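PDB 5JDK: switch-activating protein 1 from Schizosaccharomyces pombe, which binds DNA sequences needed for mating-type switching and the replication fork barrier RFB1 of the rRNA genes, where it blocks replication forks. Local coordinates for residues E50-D53 and R54-S57; S57-Y60 and A61-R65; I88-V91 and Y92-L96; M103-T106 and P107-E111. One frame throughout, in Å; residues are numbered along the deposited sequence.

Interaction 1: E50-D53 and R54-S57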
loop_
_atom_site.group_PDB
_atom_site.type_symbol
_atom_site.label_atom_id
_atom_site.label_comp_id
_atom_site.label_asym_id
_atom_site.label_seq_id
_atom_site.Cartn_x
_atom_site.Cartn_y
_atom_site.Cartn_z
ATOM N N GLU A 50 0.170 1.049 12.528
ATOM C CA GLU A 50 1.294 1.857 12.961
ATOM C C GLU A 50 1.364 3.202 12.262
ATOM O O GLU A 50 2.051 4.090 12.770
ATOM C CB GLU A 50 2.608 1.090 12.776
ATOM C CG GLU A 50 2.641 -0.189 13.592
ATOM C CD GLU A 50 3.920 -0.981 13.462
ATOM O OE1 GLU A 50 3.962 -2.116 13.955
ATOM O OE2 GLU A 50 4.889 -0.483 12.873
ATOM N N LEU A 51 0.653 3.395 11.148
ATOM C CA LEU A 51 0.603 4.704 10.510
ATOM C C LEU A 51 -0.246 5.649 11.356
ATOM O O LEU A 51 -1.401 5.349 11.690
ATOM C CB LEU A 51 0.046 4.597 9.091
ATOM C CG LEU A 51 -0.146 5.934 8.377
ATOM C CD1 LEU A 51 1.169 6.686 8.203
ATOM C CD2 LEU A 51 -0.792 5.739 7.029
ATOM N N VAL A 52 0.344 6.775 11.732
ATOM C CA VAL A 52 -0.312 7.823 12.511
ATOM C C VAL A 52 -0.456 9.039 11.608
ATOM O O VAL A 52 0.498 9.422 10.927
ATOM C CB VAL A 52 0.495 8.161 13.785
ATOM C CG1 VAL A 52 -0.098 9.365 14.518
ATOM C CG2 VAL A 52 0.570 6.951 14.708
ATOM N N ASP A 53 -1.636 9.653 11.606
ATOM C CA ASP A 53 -1.855 10.826 10.768
ATOM C C ASP A 53 -0.802 11.887 11.068
ATOM O O ASP A 53 -0.497 12.171 12.229
ATOM C CB ASP A 53 -3.262 11.370 11.013
ATOM C CG ASP A 53 -3.724 12.344 9.925
ATOM O OD1 ASP A 53 -3.370 12.176 8.739
ATOM O OD2 ASP A 53 -4.473 13.274 10.275
ATOM N N ARG A 54 -0.216 12.471 10.030
ATOM C CA ARG A 54 0.785 13.507 10.094
ATOM C C ARG A 54 2.148 12.999 10.572
ATOM O O ARG A 54 2.999 13.804 10.891
ATOM C CB ARG A 54 0.338 14.736 10.866
ATOM C CG ARG A 54 -0.893 15.412 10.322
ATOM C CD ARG A 54 -0.709 16.013 8.921
ATOM N NE ARG A 54 0.339 17.032 8.801
ATOM C CZ ARG A 54 0.157 18.319 9.021
ATOM N NH1 ARG A 54 -1.045 18.801 9.294
ATOM N NH2 ARG A 54 1.131 19.133 8.855
ATOM N N LYS A 55 2.306 11.673 10.606
ATOM C CA LYS A 55 3.583 11.014 10.960
ATOM C C LYS A 55 3.953 9.980 9.872
ATOM O O LYS A 55 4.392 8.841 10.141
ATOM C CB LYS A 55 3.588 10.397 12.338
ATOM C CG LYS A 55 3.336 11.399 13.415
ATOM C CD LYS A 55 3.523 10.903 14.804
ATOM C CE LYS A 55 3.168 12.020 15.781
ATOM N NZ LYS A 55 4.102 13.125 15.648
ATOM N N THR A 56 3.769 10.370 8.629
ATOM C CA THR A 56 4.037 9.490 7.539
ATOM C C THR A 56 5.505 9.108 7.404
ATOM O O THR A 56 5.808 7.974 7.018
ATOM C CB THR A 56 3.537 10.028 6.203
ATOM O OG1 THR A 56 4.278 11.200 5.920
ATOM C CG2 THR A 56 2.082 10.294 6.247
ATOM N N SER A 57 6.411 10.041 7.704
ATOM C CA SER A 57 7.833 9.781 7.487
ATOM C C SER A 57 8.287 8.546 8.252
ATOM O O SER A 57 8.950 7.658 7.690
ATOM C CB SER A 57 8.644 11.010 7.901
ATOM O OG SER A 57 10.035 10.798 7.782
HETATM O O HOH W 1 3.228 6.910 11.654
HETATM O O HOH W 2 -1.093 11.681 7.259
#
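Val52 and Lys55 close a type II beta turn by the backbone bond from Lys55 N to Val52 O, 2.9 Å long and bent to 144° at the hydrogen. A type II turn needs a positive phi at its third position, and Arg54 supplies it (72°) although it is not a glycine.

Water carries two further links. One molecule accepts from Val52 N and donates to Lys55 O at 2.7 Å and, more distantly, to Glu50 O. Another accepts from Arg54 N and donates to Asp53 OD1, bridging the side chain to the backbone N-H of the next residue. The other oxygen, Asp53 OD2, makes a salt bridge with Arg130, while the guanidinium of Arg54 leads away from the carboxylate, Asp53 OD1 and Arg54 NE being 6.1 Å apart. An asparagine in place of Asp53 would probably weaken the salt bridge, leaving Arg130 without its opposite charge.

Apolar contact is light. Val52 CG1 lies alongside the lysine chain, 3.9 Å from Lys55 CD, an aliphatic pairing suited to the surface. Leu51 is the buried member, its CD1 4.2 Å from Thr56 CG2.

The turn ends the loop that follows helix 34-46, and its last residue, Lys55, is the N-cap of helix 56-71; Leu51 packs on Trp119, Leu123 and Leu126 of helix 107-131.

Interaction 2: S57-Y60 and A61-R65; sequences SEFY and AKIAR
Ala61 follows Tyr60 on helix 56-71 and reaches back one turn, its N donating to Ser57 O at 2.9 Å. Its small CB rests 3.2 Å from the same Ser57 O, and such a methyl suits the partly exposed side of the helix.

Lys62 repeats the i to i+4 pattern with a bond from its N to Glu58 O. CB lies near Glu58 O and the extended chain then leads away, so that the ammonium meets Glu50 in a salt bridge and not Glu58.

Ile63 makes the main side-chain contact. Its N-H points almost straight at Phe59 O (2.9 Å, 166° at the hydrogen), and its CG1 comes over one face of the Phe59 ring, 4.0 Å from the centroid and offset toward the rim: a CH-pi contact. CD1 continues the same branch to 3.9 Å from Phe59 CZ. The phenylalanine meets it because its CG stands anti to the backbone N (chi1 -180°), which stands the ring out from the helix, leaning slightly toward the next turn, where Ile63 CG1 can cover its face. An alanine at Phe59 would probably open a gap beneath this isoleucine branch and take away the flat partner of Trp119.

Ala64 closes the series, its N bonded to Tyr60 O at 3.0 Å.

The apolar side of this helix is covered from several directions: Phe59 meets Trp119 of helix 107-131 with nearly parallel rings, Ile63 packs on Leu40 and Val44 of helix 34-46, and Tyr60 touches Arg82 and Ile85 of helix 78-98.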
loop_
_atom_site.group_PDB
_atom_site.type_symbol
_atom_site.label_atom_id
_atom_site.label_comp_id
_atom_site.label_asym_id
_atom_site.label_seq_id
_atom_site.Cartn_x
_atom_site.Cartn_y
_atom_site.Cartn_z
ATOM N N SER A 57 6.411 10.041 7.704
ATOM C CA SER A 57 7.833 9.781 7.487
ATOM C C SER A 57 8.287 8.546 8.252
ATOM O O SER A 57 8.950 7.658 7.690
ATOM C CB SER A 57 8.644 11.010 7.901
ATOM O OG SER A 57 10.035 10.798 7.782
ATOM N N GLU A 58 7.932 8.461 9.535
ATOM C CA GLU A 58 8.369 7.322 10.338
ATOM C C GLU A 58 7.847 6.015 9.756
ATOM O O GLU A 58 8.536 4.980 9.786
ATOM C CB GLU A 58 7.845 7.461 11.771
ATOM C CG GLU A 58 8.399 8.594 12.599
ATOM C CD GLU A 58 7.505 8.916 13.783
ATOM O OE1 GLU A 58 7.224 10.113 14.019
ATOM O OE2 GLU A 58 7.076 7.961 14.471
ATOM N N PHE A 59 6.615 6.039 9.246
ATOM C CA PHE A 59 5.982 4.834 8.733
ATOM C C PHE A 59 6.652 4.366 7.448
ATOM O O PHE A 59 7.072 3.204 7.346
ATOM C CB PHE A 59 4.486 5.069 8.512
ATOM C CG PHE A 59 3.771 3.863 7.984
ATOM C CD1 PHE A 59 3.445 2.804 8.815
ATOM C CD2 PHE A 59 3.456 3.763 6.645
ATOM C CE1 PHE A 59 2.816 1.690 8.318
ATOM C CE2 PHE A 59 2.818 2.658 6.146
ATOM C CZ PHE A 59 2.496 1.613 6.987
ATOM N N TYR A 60 6.753 5.247 6.445
ATOM C CA TYR A 60 7.340 4.809 5.183
ATOM C C TYR A 60 8.817 4.481 5.337
ATOM O O TYR A 60 9.334 3.608 4.620
ATOM C CB TYR A 60 7.046 5.800 4.033
ATOM C CG TYR A 60 5.545 5.859 3.782
ATOM C CD1 TYR A 60 4.875 4.782 3.217
ATOM C CD2 TYR A 60 4.790 6.942 4.200
ATOM C CE1 TYR A 60 3.503 4.788 3.062
ATOM C CE2 TYR A 60 3.414 6.967 4.039
ATOM C CZ TYR A 60 2.774 5.877 3.483
ATOM O OH TYR A 60 1.408 5.843 3.354
ATOM N N ALA A 61 9.509 5.152 6.259
ATOM C CA ALA A 61 10.896 4.783 6.520
ATOM C C ALA A 61 10.986 3.364 7.059
ATOM O O ALA A 61 11.865 2.583 6.655
ATOM C CB ALA A 61 11.537 5.753 7.513
ATOM N N LYS A 62 10.101 3.015 8.007
ATOM C CA LYS A 62 10.095 1.671 8.565
ATOM C C LYS A 62 9.773 0.628 7.506
ATOM O O LYS A 62 10.417 -0.431 7.452
ATOM C CB LYS A 62 9.104 1.597 9.727
ATOM C CG LYS A 62 8.915 0.180 10.238
ATOM C CD LYS A 62 8.130 0.091 11.522
ATOM C CE LYS A 62 8.078 -1.337 12.027
ATOM N NZ LYS A 62 7.319 -1.496 13.277
ATOM N N ILE A 63 8.773 0.897 6.667
ATOM C CA ILE A 63 8.430 -0.051 5.612
ATOM C C ILE A 63 9.612 -0.260 4.680
ATOM O O ILE A 63 9.920 -1.392 4.298
ATOM C CB ILE A 63 7.177 0.423 4.849
ATOM C CG1 ILE A 63 5.938 0.490 5.754
ATOM C CG2 ILE A 63 6.927 -0.449 3.616
ATOM C CD1 ILE A 63 5.512 -0.815 6.349
ATOM N N ALA A 64 10.284 0.821 4.279
ATOM C CA ALA A 64 11.436 0.663 3.401
ATOM C C ALA A 64 12.495 -0.208 4.058
ATOM O O ALA A 64 13.108 -1.076 3.412
ATOM C CB ALA A 64 12.019 2.030 3.074
ATOM N N ARG A 65 12.720 0.014 5.350
ATOM C CA ARG A 65 13.745 -0.739 6.063
ATOM C C ARG A 65 13.392 -2.219 6.178
ATOM O O ARG A 65 14.226 -3.084 5.889
ATOM C CB ARG A 65 13.983 -0.120 7.437
ATOM C CG ARG A 65 14.965 -0.912 8.252
ATOM C CD ARG A 65 15.414 -0.167 9.478
ATOM N NE ARG A 65 16.214 1.011 9.168
ATOM C CZ ARG A 65 17.517 0.996 8.906
ATOM N NH1 ARG A 65 18.207 -0.133 8.906
ATOM N NH2 ARG A 65 18.126 2.144 8.639
#

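Interaction 3: I88-V91 and Y92-L96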
loop_
_atom_site.group_PDB
_atom_site.type_symbol
_atom_site.label_atom_id
_atom_site.label_comp_id
_atom_site.label_asym_id
_atom_site.label_seq_id
_atom_site.Cartn_x
_atom_site.Cartn_y
_atom_site.Cartn_z
ATOM N N ILE A 88 1.452 1.700 -6.877
ATOM C CA ILE A 88 0.629 0.506 -6.723
ATOM C C ILE A 88 -0.834 0.893 -6.529
ATOM O O ILE A 88 -1.742 0.276 -7.107
ATOM C CB ILE A 88 1.167 -0.355 -5.561
ATOM C CG1 ILE A 88 2.480 -1.037 -5.966
ATOM C CG2 ILE A 88 0.131 -1.388 -5.096
ATOM C CD1 ILE A 88 3.274 -1.573 -4.810
ATOM N N MET A 89 -1.090 1.879 -5.673
ATOM C CA MET A 89 -2.469 2.272 -5.400
ATOM C C MET A 89 -3.123 2.974 -6.586
ATOM O O MET A 89 -4.333 2.816 -6.805
ATOM C CB MET A 89 -2.522 3.131 -4.141
ATOM C CG MET A 89 -2.090 2.398 -2.874
ATOM S SD MET A 89 -3.041 0.903 -2.498
ATOM C CE MET A 89 -4.625 1.615 -2.054
ATOM N N ARG A 90 -2.359 3.747 -7.357
ATOM C CA ARG A 90 -2.911 4.362 -8.554
ATOM C C ARG A 90 -3.292 3.299 -9.572
ATOM O O ARG A 90 -4.384 3.346 -10.165
ATOM C CB ARG A 90 -1.905 5.341 -9.147
ATOM C CG ARG A 90 -2.482 6.074 -10.328
ATOM C CD ARG A 90 -1.609 7.219 -10.763
ATOM N NE ARG A 90 -2.121 7.842 -11.983
ATOM C CZ ARG A 90 -3.011 8.832 -12.015
ATOM N NH1 ARG A 90 -3.516 9.318 -10.890
ATOM N NH2 ARG A 90 -3.409 9.320 -13.181
ATOM N N VAL A 91 -2.412 2.313 -9.767
ATOM C CA VAL A 91 -2.731 1.210 -10.662
ATOM C C VAL A 91 -3.936 0.444 -10.142
ATOM O O VAL A 91 -4.802 0.039 -10.921
ATOM C CB VAL A 91 -1.500 0.314 -10.876
ATOM C CG1 VAL A 91 -1.885 -0.973 -11.590
ATOM C CG2 VAL A 91 -0.446 1.084 -11.663
ATOM N N TYR A 92 -4.043 0.277 -8.823
ATOM C CA TYR A 92 -5.214 -0.376 -8.252
ATOM C C TYR A 92 -6.498 0.356 -8.622
ATOM O O TYR A 92 -7.490 -0.270 -9.019
ATOM C CB TYR A 92 -5.062 -0.483 -6.739
ATOM C CG TYR A 92 -6.281 -1.074 -6.053
ATOM C CD1 TYR A 92 -6.965 -0.375 -5.068
ATOM C CD2 TYR A 92 -6.731 -2.339 -6.383
ATOM C CE1 TYR A 92 -8.071 -0.934 -4.429
ATOM C CE2 TYR A 92 -7.840 -2.898 -5.768
ATOM C CZ TYR A 92 -8.500 -2.190 -4.790
ATOM O OH TYR A 92 -9.602 -2.729 -4.156
ATOM N N GLU A 93 -6.510 1.686 -8.497
ATOM C CA GLU A 93 -7.712 2.425 -8.871
ATOM C C GLU A 93 -8.025 2.260 -10.352
ATOM O O GLU A 93 -9.195 2.184 -10.745
ATOM C CB GLU A 93 -7.591 3.890 -8.465
ATOM C CG GLU A 93 -7.589 4.104 -6.947
ATOM C CD GLU A 93 -8.918 3.784 -6.284
ATOM O OE1 GLU A 93 -9.965 3.868 -6.962
ATOM O OE2 GLU A 93 -8.920 3.475 -5.082
ATOM N N GLN A 94 -6.996 2.190 -11.189
ATOM C CA GLN A 94 -7.230 1.924 -12.608
ATOM C C GLN A 94 -7.818 0.532 -12.827
ATOM O O GLN A 94 -8.744 0.352 -13.639
ATOM C CB GLN A 94 -5.931 2.124 -13.381
ATOM C CG GLN A 94 -5.511 3.591 -13.345
ATOM C CD GLN A 94 -4.131 3.860 -13.893
ATOM O OE1 GLN A 94 -3.411 2.945 -14.302
ATOM N NE2 GLN A 94 -3.752 5.136 -13.903
ATOM N N ARG A 95 -7.302 -0.462 -12.104
ATOM C CA ARG A 95 -7.857 -1.804 -12.186
ATOM C C ARG A 95 -9.315 -1.814 -11.758
ATOM O O ARG A 95 -10.149 -2.456 -12.400
ATOM C CB ARG A 95 -7.026 -2.777 -11.345
ATOM C CG ARG A 95 -5.650 -3.035 -11.947
ATOM C CD ARG A 95 -4.754 -3.905 -11.064
ATOM N NE ARG A 95 -5.435 -5.126 -10.651
ATOM C CZ ARG A 95 -5.691 -6.147 -11.456
ATOM N NH1 ARG A 95 -5.252 -6.159 -12.712
ATOM N NH2 ARG A 95 -6.390 -7.169 -10.996
ATOM N N LEU A 96 -9.664 -1.094 -10.692
ATOM C CA LEU A 96 -11.062 -1.044 -10.275
ATOM C C LEU A 96 -11.918 -0.425 -11.365
ATOM O O LEU A 96 -13.028 -0.901 -11.648
ATOM C CB LEU A 96 -11.209 -0.237 -8.985
ATOM C CG LEU A 96 -10.659 -0.867 -7.710
ATOM C CD1 LEU A 96 -10.885 0.074 -6.542
ATOM C CD2 LEU A 96 -11.306 -2.202 -7.434
HETATM O O HOH W 3 -6.522 3.062 -4.286
HETATM O O HOH W 4 -1.925 7.267 -14.656
#
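Arg90 and Gln94 meet because their first torsions differ: the arginine's CG lies anti to the backbone N (chi1 -176°) and its chain runs extended to NE, while the glutamine's CG lies anti to its own carbonyl carbon (chi1 -66°) and leans back over the preceding turn. The two side chains cross obliquely, the guanidinium and amide planes 76° apart. Each group brings N-H donors, and a water accepts from both, at 2.7 Å from Arg90 NE and 2.9 Å from Gln94 NE2; it lies at the guanidinium edge. Long polar chains suit this exposed side.

Val91 and Arg95 make an apolar pair, with Val91 CG1 4.1 Å from Arg95 CD. The guanidinium goes on to helix 107-131, where NH2 makes salt bridges with Asp113 and Glu109, so the valine touches only the aliphatic stem.

Toward the buried Tyr92, Met89 bends at each torsion to bring CE within 4.3 Å of Tyr92 CD1, a loose apolar contact of the terminal methyl with the ring carbon. One face of that ring carries Leu96 CG, 3.8 Å above its plane. Glu93 bends as well, and a water donates to its OE2 at 2.6 Å and weakly to Met89 O; Lys120 forms a salt bridge with the same carboxylate oxygen.

Beneath runs an unbroken i to i+4 ladder from Tyr92 N to Ile88 O through Arg95 N to Val91 O, the pattern of an alpha helix; with Ile88 and Tyr92 buried and Arg90, Val91 and Gln94 exposed, the helix is amphipathic. Ile88 and Tyr92 pack on Cys116 of helix 107-131 within the all-helical N-terminal domain, whose family belongs to the helix-turn-helix clan.

Interaction 4: M103-T106 and P107-E111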
loop_
_atom_site.group_PDB
_atom_site.type_symbol
_atom_site.label_atom_id
_atom_site.label_comp_id
_atom_site.label_asym_id
_atom_site.label_seq_id
_atom_site.Cartn_x
_atom_site.Cartn_y
_atom_site.Cartn_z
ATOM N N MET A 103 -14.918 -11.416 -15.672
ATOM C CA MET A 103 -13.505 -11.621 -15.934
ATOM C C MET A 103 -12.915 -12.755 -15.096
ATOM O O MET A 103 -13.313 -12.967 -13.959
ATOM C CB MET A 103 -12.707 -10.321 -15.690
ATOM C CG MET A 103 -12.711 -9.779 -14.277
ATOM S SD MET A 103 -11.998 -8.117 -14.079
ATOM C CE MET A 103 -10.266 -8.361 -14.351
ATOM N N LYS A 104 -11.992 -13.503 -15.662
ATOM C CA LYS A 104 -11.284 -14.525 -14.897
ATOM C C LYS A 104 -9.944 -13.962 -14.444
ATOM O O LYS A 104 -9.166 -13.481 -15.273
ATOM C CB LYS A 104 -11.057 -15.794 -15.723
ATOM C CG LYS A 104 -10.329 -16.899 -14.950
ATOM C CD LYS A 104 -10.330 -18.230 -15.691
ATOM C CE LYS A 104 -11.679 -18.909 -15.564
ATOM N NZ LYS A 104 -11.868 -20.056 -16.496
ATOM N N THR A 105 -9.664 -14.042 -13.138
ATOM C CA THR A 105 -8.473 -13.450 -12.552
ATOM C C THR A 105 -7.548 -14.522 -11.985
ATOM O O THR A 105 -7.948 -15.665 -11.750
ATOM C CB THR A 105 -8.848 -12.480 -11.428
ATOM O OG1 THR A 105 -9.526 -13.193 -10.385
ATOM C CG2 THR A 105 -9.730 -11.345 -11.960
ATOM N N THR A 106 -6.302 -14.126 -11.743
ATOM C CA THR A 106 -5.246 -14.956 -11.175
ATOM C C THR A 106 -5.155 -14.776 -9.666
ATOM O O THR A 106 -5.594 -13.760 -9.113
ATOM C CB THR A 106 -3.895 -14.568 -11.781
ATOM O OG1 THR A 106 -3.576 -13.212 -11.430
ATOM C CG2 THR A 106 -3.905 -14.741 -13.292
ATOM N N PRO A 107 -4.561 -15.744 -8.959
ATOM C CA PRO A 107 -4.457 -15.591 -7.502
ATOM C C PRO A 107 -3.556 -14.447 -7.096
ATOM O O PRO A 107 -3.809 -13.808 -6.071
ATOM C CB PRO A 107 -3.928 -16.952 -7.026
ATOM C CG PRO A 107 -3.248 -17.538 -8.227
ATOM C CD PRO A 107 -4.005 -17.033 -9.420
ATOM N N GLU A 108 -2.504 -14.171 -7.863
ATOM C CA GLU A 108 -1.605 -13.086 -7.504
ATOM C C GLU A 108 -2.290 -11.736 -7.647
ATOM O O GLU A 108 -2.163 -10.865 -6.772
ATOM C CB GLU A 108 -0.337 -13.149 -8.355
ATOM C CG GLU A 108 0.428 -14.464 -8.256
ATOM C CD GLU A 108 -0.062 -15.538 -9.223
ATOM O OE1 GLU A 108 -1.050 -15.326 -9.965
ATOM O OE2 GLU A 108 0.551 -16.634 -9.219
ATOM N N GLU A 109 -3.037 -11.537 -8.735
ATOM C CA GLU A 109 -3.707 -10.259 -8.877
ATOM C C GLU A 109 -4.793 -10.108 -7.823
ATOM O O GLU A 109 -4.985 -9.016 -7.275
ATOM C CB GLU A 109 -4.213 -10.050 -10.301
ATOM C CG GLU A 109 -5.540 -10.654 -10.629
ATOM C CD GLU A 109 -5.797 -10.591 -12.117
ATOM O OE1 GLU A 109 -5.515 -11.588 -12.797
ATOM O OE2 GLU A 109 -6.251 -9.539 -12.616
ATOM N N ASP A 110 -5.467 -11.206 -7.476
ATOM C CA ASP A 110 -6.455 -11.128 -6.409
ATOM C C ASP A 110 -5.812 -10.746 -5.074
ATOM O O ASP A 110 -6.380 -9.944 -4.312
ATOM C CB ASP A 110 -7.197 -12.455 -6.276
ATOM C CG ASP A 110 -8.204 -12.718 -7.410
ATOM O OD1 ASP A 110 -8.417 -11.860 -8.290
ATOM O OD2 ASP A 110 -8.796 -13.825 -7.381
ATOM N N GLU A 111 -4.643 -11.320 -4.758
ATOM C CA GLU A 111 -3.988 -10.979 -3.496
ATOM C C GLU A 111 -3.572 -9.519 -3.480
ATOM O O GLU A 111 -3.803 -8.803 -2.493
ATOM C CB GLU A 111 -2.771 -11.861 -3.203
ATOM C CG GLU A 111 -2.188 -11.455 -1.843
ATOM C CD GLU A 111 -1.026 -12.276 -1.355
ATOM O OE1 GLU A 111 -0.470 -13.084 -2.122
ATOM O OE2 GLU A 111 -0.671 -12.083 -0.169
#
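Thr105 and Thr106 join Glu109 and Asp110 in a polar, surface contact where the loop after helix 78-98 runs into helix 107-131. Thr106 is the N-cap residue: its OG1 accepts from Glu109 N at 3.2 Å, answering an amide of the first turn. In the other direction, Glu109 OE1 accepts from Thr106 N at 2.9 Å and 166°. These reciprocal bonds form a capping box, a common helix-starting motif in which a short hydroxyl side chain and a longer carboxylate suit their two places.

A further bond tightens the box, for Thr106 OG1 also donates to Glu109 OE1, 2.9 Å away. That oxygen is therefore gripped by two donors reaching it from opposite faces of the carboxylate, the amide from above the plane and the hydroxyl on the anti side. Glu109 can fold back this way, with OE2 left to its salt bridge with Arg95, because its CG sits between the backbone N and the carbonyl carbon (chi1 84°), a cramped torsion.

Thr105 adds a second hydroxyl link: OG1 donates to Asp110 OD1 at 2.7 Å, meeting it on the syn side, and the two side chains cross at about a right angle. Asp110 N in turn bonds to Thr106 O, the first i to i+4 bond across the junction. Pro107 suits the first helical position, where no amide hydrogen is needed, and Thr106 CB sits tightly against its CD at 3.4 Å. Acidic side chains near this amino end probably interact favourably with the helix dipole.

Overall arrangement
Interactions 1 and 4 are surface contacts at the starts of helices 56-71 and 107-131, and both are chiefly polar: a water-bridged beta turn in the first, a direct side-chain capping box in the second. Interactions 2 and 3 lie within helices, partly buried, each with an apolar side turned to neighbouring helices. Aromatic packing is closer in 2, where a CH-pi contact forms over a ring face, than in 3, which pairs its looser apolar contact with a water-linked outer side. Interactions 1 and 2 share Ser57 and are tied by the Glu50–Lys62 salt bridge; 3 and 4 are joined by Arg95 and Glu109. The centres of 1 and 4 are about 31 Å apart, on opposite sides of the chain's centre.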